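Local coordinates for endoglucanase (Clostridium thermocellum, PDB 2YIK), which probably cleaves internal beta-1,4-glucosidic bonds of cellulose, at residues 155-166 with 229-240. Residues are numbered along the deposited sequence; the frame is centred on the assembly and turned at random.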
loop_
_atom_site.group_PDB
_atom_site.type_symbol
_atom_site.label_atom_id
_atom_site.label_comp_id
_atom_site.label_asym_id
_atom_site.label_seq_id
_atom_site.Cartn_x
_atom_site.Cartn_y
_atom_site.Cartn_z
ATOM N N GLU A 155 -1.478 4.019 -13.409
ATOM C CA GLU A 155 -0.649 5.208 -13.328
ATOM C C GLU A 155 -1.397 6.399 -12.723
ATOM O O GLU A 155 -0.808 7.193 -11.989
ATOM C CB GLU A 155 -0.066 5.535 -14.708
ATOM C CG GLU A 155 0.909 4.450 -15.185
ATOM C CD GLU A 155 1.663 4.829 -16.445
ATOM O OE1 GLU A 155 1.400 5.920 -16.982
ATOM O OE2 GLU A 155 2.519 4.034 -16.902
ATOM N N VAL A 156 -2.697 6.511 -12.994
ATOM C CA VAL A 156 -3.471 7.610 -12.426
ATOM C C VAL A 156 -3.544 7.465 -10.905
ATOM O O VAL A 156 -3.430 8.453 -10.165
ATOM C CB VAL A 156 -4.905 7.659 -13.003
ATOM C CG1 VAL A 156 -5.742 8.673 -12.239
ATOM C CG2 VAL A 156 -4.851 8.040 -14.484
ATOM N N ILE A 157 -3.733 6.232 -10.442
ATOM C CA ILE A 157 -3.808 5.965 -9.009
ATOM C C ILE A 157 -2.443 6.200 -8.357
ATOM O O ILE A 157 -2.365 6.844 -7.318
ATOM C CB ILE A 157 -4.265 4.504 -8.708
ATOM C CG1 ILE A 157 -5.772 4.357 -8.920
ATOM C CG2 ILE A 157 -3.963 4.153 -7.263
ATOM C CD1 ILE A 157 -6.247 4.865 -10.256
ATOM N N LEU A 158 -1.376 5.692 -8.973
ATOM C CA LEU A 158 -0.036 5.864 -8.416
ATOM C C LEU A 158 0.418 7.324 -8.388
ATOM O O LEU A 158 1.137 7.733 -7.478
ATOM C CB LEU A 158 0.965 4.993 -9.175
ATOM C CG LEU A 158 0.742 3.492 -8.939
ATOM C CD1 LEU A 158 1.494 2.677 -9.961
ATOM C CD2 LEU A 158 1.180 3.126 -7.518
ATOM N N ARG A 159 -0.002 8.108 -9.379
ATOM C CA ARG A 159 0.343 9.525 -9.410
ATOM C C ARG A 159 -0.412 10.239 -8.296
ATOM O O ARG A 159 0.132 11.128 -7.638
ATOM C CB ARG A 159 -0.031 10.162 -10.753
ATOM C CG ARG A 159 0.973 9.931 -11.870
ATOM C CD ARG A 159 0.433 10.471 -13.192
ATOM N NE ARG A 159 1.361 10.290 -14.310
ATOM C CZ ARG A 159 2.387 11.095 -14.578
ATOM N NH1 ARG A 159 2.630 12.155 -13.810
ATOM N NH2 ARG A 159 3.162 10.848 -15.624
ATOM N N TYR A 160 -1.664 9.847 -8.076
ATOM C CA TYR A 160 -2.456 10.477 -7.034
ATOM C C TYR A 160 -1.867 10.203 -5.649
ATOM O O TYR A 160 -1.895 11.081 -4.784
ATOM C CB TYR A 160 -3.912 10.006 -7.095
ATOM C CG TYR A 160 -4.904 11.060 -6.629
ATOM C CD1 TYR A 160 -5.160 12.194 -7.406
ATOM C CD2 TYR A 160 -5.574 10.930 -5.412
ATOM C CE1 TYR A 160 -6.056 13.172 -6.986
ATOM C CE2 TYR A 160 -6.476 11.901 -4.981
ATOM C CZ TYR A 160 -6.711 13.022 -5.772
ATOM O OH TYR A 160 -7.587 13.997 -5.348
ATOM N N PHE A 161 -1.342 8.995 -5.435
ATOM C CA PHE A 161 -0.722 8.639 -4.147
ATOM C C PHE A 161 0.550 9.456 -3.937
ATOM O O PHE A 161 0.698 10.175 -2.956
ATOM C CB PHE A 161 -0.288 7.165 -4.100
ATOM C CG PHE A 161 -1.306 6.224 -3.517
ATOM C CD1 PHE A 161 -1.661 6.288 -2.169
ATOM C CD2 PHE A 161 -1.862 5.228 -4.308
ATOM C CE1 PHE A 161 -2.556 5.361 -1.625
ATOM C CE2 PHE A 161 -2.750 4.304 -3.779
ATOM C CZ PHE A 161 -3.102 4.367 -2.433
ATOM N N ASN A 162 1.474 9.315 -4.880
ATOM C CA ASN A 162 2.760 9.980 -4.794
ATOM C C ASN A 162 2.771 11.507 -4.916
ATOM O O ASN A 162 3.653 12.156 -4.353
ATOM C CB ASN A 162 3.723 9.339 -5.797
ATOM C CG ASN A 162 4.014 7.880 -5.463
ATOM O OD1 ASN A 162 3.483 6.956 -6.094
ATOM N ND2 ASN A 162 4.852 7.666 -4.454
ATOM N N ASP A 163 1.820 12.089 -5.639
ATOM C CA ASP A 163 1.795 13.546 -5.733
ATOM C C ASP A 163 1.377 14.084 -4.368
ATOM O O ASP A 163 1.779 15.174 -3.964
ATOM C CB ASP A 163 0.820 14.025 -6.818
ATOM C CG ASP A 163 1.295 13.676 -8.219
ATOM O OD1 ASP A 163 2.508 13.461 -8.396
ATOM O OD2 ASP A 163 0.462 13.629 -9.147
ATOM N N TYR A 164 0.570 13.293 -3.660
ATOM C CA TYR A 164 0.107 13.652 -2.327
ATOM C C TYR A 164 1.314 13.637 -1.385
ATOM O O TYR A 164 1.516 14.577 -0.619
ATOM C CB TYR A 164 -0.966 12.654 -1.867
ATOM C CG TYR A 164 -1.299 12.665 -0.387
ATOM C CD1 TYR A 164 -1.779 13.813 0.244
ATOM C CD2 TYR A 164 -1.186 11.498 0.370
ATOM C CE1 TYR A 164 -2.144 13.794 1.595
ATOM C CE2 TYR A 164 -1.541 11.463 1.712
ATOM C CZ TYR A 164 -2.021 12.612 2.324
ATOM O OH TYR A 164 -2.376 12.573 3.658
ATOM N N PHE A 165 2.122 12.581 -1.460
ATOM C CA PHE A 165 3.309 12.476 -0.617
ATOM C C PHE A 165 4.235 13.672 -0.874
ATOM O O PHE A 165 4.709 14.321 0.058
ATOM C CB PHE A 165 4.078 11.173 -0.903
ATOM C CG PHE A 165 3.288 9.909 -0.645
ATOM C CD1 PHE A 165 2.369 9.833 0.397
ATOM C CD2 PHE A 165 3.500 8.777 -1.433
ATOM C CE1 PHE A 165 1.670 8.648 0.654
ATOM C CE2 PHE A 165 2.808 7.590 -1.188
ATOM C CZ PHE A 165 1.892 7.523 -0.141
ATOM N N MET A 166 4.484 13.970 -2.143
ATOM C CA MET A 166 5.361 15.082 -2.488
ATOM C C MET A 166 4.872 16.438 -1.989
ATOM O O MET A 166 5.664 17.215 -1.454
ATOM C CB MET A 166 5.628 15.098 -3.999
ATOM C CG MET A 166 6.540 13.935 -4.422
ATOM S SD MET A 166 7.086 13.864 -6.141
ATOM C CE MET A 166 5.712 12.991 -6.913
ATOM N N ASN A 229 7.959 4.781 -7.638
ATOM C CA ASN A 229 7.327 5.661 -8.618
ATOM C C ASN A 229 8.359 5.992 -9.696
ATOM O O ASN A 229 8.044 6.033 -10.888
ATOM C CB ASN A 229 6.831 6.948 -7.951
ATOM C CG ASN A 229 5.612 7.537 -8.644
ATOM O OD1 ASN A 229 5.464 8.760 -8.744
ATOM N ND2 ASN A 229 4.724 6.671 -9.113
ATOM N N TYR A 230 9.597 6.233 -9.269
ATOM C CA TYR A 230 10.663 6.520 -10.211
ATOM C C TYR A 230 10.817 5.310 -11.128
ATOM O O TYR A 230 10.842 5.449 -12.355
ATOM C CB TYR A 230 11.985 6.779 -9.484
ATOM C CG TYR A 230 13.192 6.613 -10.380
ATOM C CD1 TYR A 230 13.607 7.634 -11.236
ATOM C CD2 TYR A 230 13.885 5.405 -10.416
ATOM C CE1 TYR A 230 14.694 7.451 -12.109
ATOM C CE2 TYR A 230 14.960 5.210 -11.282
ATOM C CZ TYR A 230 15.358 6.234 -12.120
ATOM O OH TYR A 230 16.436 6.028 -12.948
ATOM N N MET A 231 10.914 4.123 -10.532
ATOM C CA MET A 231 11.080 2.893 -11.302
ATOM C C MET A 231 9.965 2.699 -12.326
ATOM O O MET A 231 10.206 2.215 -13.430
ATOM C CB MET A 231 11.124 1.666 -10.380
ATOM C CG MET A 231 12.359 1.543 -9.495
ATOM S SD MET A 231 13.938 1.561 -10.374
ATOM C CE MET A 231 13.936 -0.023 -11.195
ATOM N N ASN A 232 8.748 3.087 -11.957
ATOM C CA ASN A 232 7.590 2.941 -12.834
ATOM C C ASN A 232 7.483 4.001 -13.932
ATOM O O ASN A 232 6.886 3.747 -14.978
ATOM C CB ASN A 232 6.301 2.950 -11.992
ATOM C CG ASN A 232 6.060 1.632 -11.262
ATOM O OD1 ASN A 232 5.443 1.607 -10.200
ATOM N ND2 ASN A 232 6.530 0.534 -11.840
ATOM N N PHE A 233 8.069 5.175 -13.712
ATOM C CA PHE A 233 7.979 6.253 -14.695
ATOM C C PHE A 233 9.267 6.701 -15.382
ATOM O O PHE A 233 9.220 7.550 -16.273
ATOM C CB PHE A 233 7.334 7.477 -14.050
ATOM C CG PHE A 233 5.873 7.310 -13.761
ATOM C CD1 PHE A 233 4.928 7.449 -14.774
ATOM C CD2 PHE A 233 5.441 6.983 -12.479
ATOM C CE1 PHE A 233 3.563 7.262 -14.514
ATOM C CE2 PHE A 233 4.084 6.793 -12.206
ATOM C CZ PHE A 233 3.142 6.932 -13.223
ATOM N N LYS A 234 10.405 6.137 -14.996
ATOM C CA LYS A 234 11.680 6.557 -15.576
ATOM C C LYS A 234 11.822 6.517 -17.092
ATOM O O LYS A 234 12.638 7.253 -17.651
ATOM C CB LYS A 234 12.837 5.773 -14.956
ATOM C CG LYS A 234 12.802 4.272 -15.190
ATOM C CD LYS A 234 13.948 3.625 -14.442
ATOM C CE LYS A 234 13.764 2.126 -14.300
ATOM N NZ LYS A 234 14.472 1.370 -15.363
ATOM N N ASP A 235 11.056 5.664 -17.759
ATOM C CA ASP A 235 11.155 5.558 -19.212
ATOM C C ASP A 235 10.037 6.335 -19.868
ATOM O O ASP A 235 10.211 6.956 -20.919
ATOM C CB ASP A 235 11.073 4.090 -19.641
ATOM C CG ASP A 235 12.193 3.250 -19.057
ATOM O OD1 ASP A 235 13.373 3.578 -19.312
ATOM O OD2 ASP A 235 11.901 2.266 -18.343
ATOM N N THR A 236 8.895 6.321 -19.198
ATOM C CA THR A 236 7.681 6.959 -19.661
ATOM C C THR A 236 7.536 8.468 -19.414
ATOM O O THR A 236 6.956 9.174 -20.241
ATOM C CB THR A 236 6.473 6.151 -19.082
ATOM O OG1 THR A 236 5.844 5.437 -20.152
ATOM C CG2 THR A 236 5.463 7.029 -18.369
ATOM N N ASP A 237 8.060 8.961 -18.297
ATOM C CA ASP A 237 7.985 10.391 -17.961
ATOM C C ASP A 237 9.229 10.661 -17.116
ATOM O O ASP A 237 9.140 10.829 -15.898
ATOM C CB ASP A 237 6.721 10.680 -17.133
ATOM C CG ASP A 237 6.460 12.173 -16.928
ATOM O OD1 ASP A 237 7.418 12.977 -16.978
ATOM O OD2 ASP A 237 5.285 12.539 -16.691
ATOM N N PRO A 238 10.409 10.717 -17.757
ATOM C CA PRO A 238 11.700 10.956 -17.095
ATOM C C PRO A 238 11.752 12.108 -16.087
ATOM O O PRO A 238 12.356 11.980 -15.019
ATOM C CB PRO A 238 12.654 11.185 -18.268
ATOM C CG PRO A 238 12.008 10.438 -19.394
ATOM C CD PRO A 238 10.560 10.793 -19.218
ATOM N N GLN A 239 11.130 13.231 -16.427
ATOM C CA GLN A 239 11.135 14.393 -15.542
ATOM C C GLN A 239 10.353 14.129 -14.262
ATOM O O GLN A 239 10.789 14.501 -13.174
ATOM C CB GLN A 239 10.548 15.606 -16.257
ATOM C CG GLN A 239 10.711 16.910 -15.487
ATOM C CD GLN A 239 10.341 18.119 -16.329
ATOM O OE1 GLN A 239 9.298 18.749 -16.120
ATOM N NE2 GLN A 239 11.192 18.444 -17.299
ATOM N N TYR A 240 9.194 13.495 -14.403
ATOM C CA TYR A 240 8.356 13.165 -13.256
ATOM C C TYR A 240 9.056 12.112 -12.412
ATOM O O TYR A 240 9.016 12.154 -11.182
ATOM C CB TYR A 240 7.003 12.622 -13.718
ATOM C CG TYR A 240 6.085 12.213 -12.585
ATOM C CD1 TYR A 240 5.619 13.153 -11.665
ATOM C CD2 TYR A 240 5.664 10.894 -12.445
ATOM C CE1 TYR A 240 4.750 12.789 -10.633
ATOM C CE2 TYR A 240 4.793 10.515 -11.414
ATOM C CZ TYR A 240 4.342 11.469 -10.515
ATOM O OH TYR A 240 3.481 11.122 -9.501
HETATM O O HOH W 1 5.130 4.038 -17.046
HETATM O O HOH W 2 4.176 14.680 -15.140
#
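Arg159 on helix 151-167 reaches the turn between helices 216-233 and 238-257 and packs on Tyr240, joining three helices of the family 9 catalytic domain, whose fold is an (alpha/alpha)6 barrel. Its guanidinium stacks over one face of the phenol ring: the planes are 24° apart, and CZ of Arg159 stands 4.2 Å from the Tyr240 ring centroid, which meets the criteria for a cation-pi stack. The extended chain from CG to NE carries the group out to Asp237, where Arg159 NH2 donates to the anti side of Asp237 OD2, close to the guanidinium plane, over 2.9 Å in a nearly straight hydrogen bond (165°) that forms part of a salt bridge. A water accepting from Arg159 NH1 and donating to Asp237 OD2 adds a second link. Asp237 also caps helix 238-257, its OD1 accepting from Tyr240 N at 3.2 Å.

Tyr240 enters a hole formed by Arg159, Asn162, Asp163 and Met166. There its OH donates to Asp163 OD1 at 2.8 Å, from above the carboxylate plane, while Met166 CE touches Tyr240 CE1 at 3.8 Å. Farther along, Glu155 runs along the Phe233 ring from CB to its carboxylate, with Glu155 OE1 3.5 Å from Phe233 CE1; Glu155 OE2 bonds to Tyr138 and, through water, to Asn232 O. Salt bridge and stack together fix the guanidinium's rotation, and Asp237 probably offsets its charge while capping the helix.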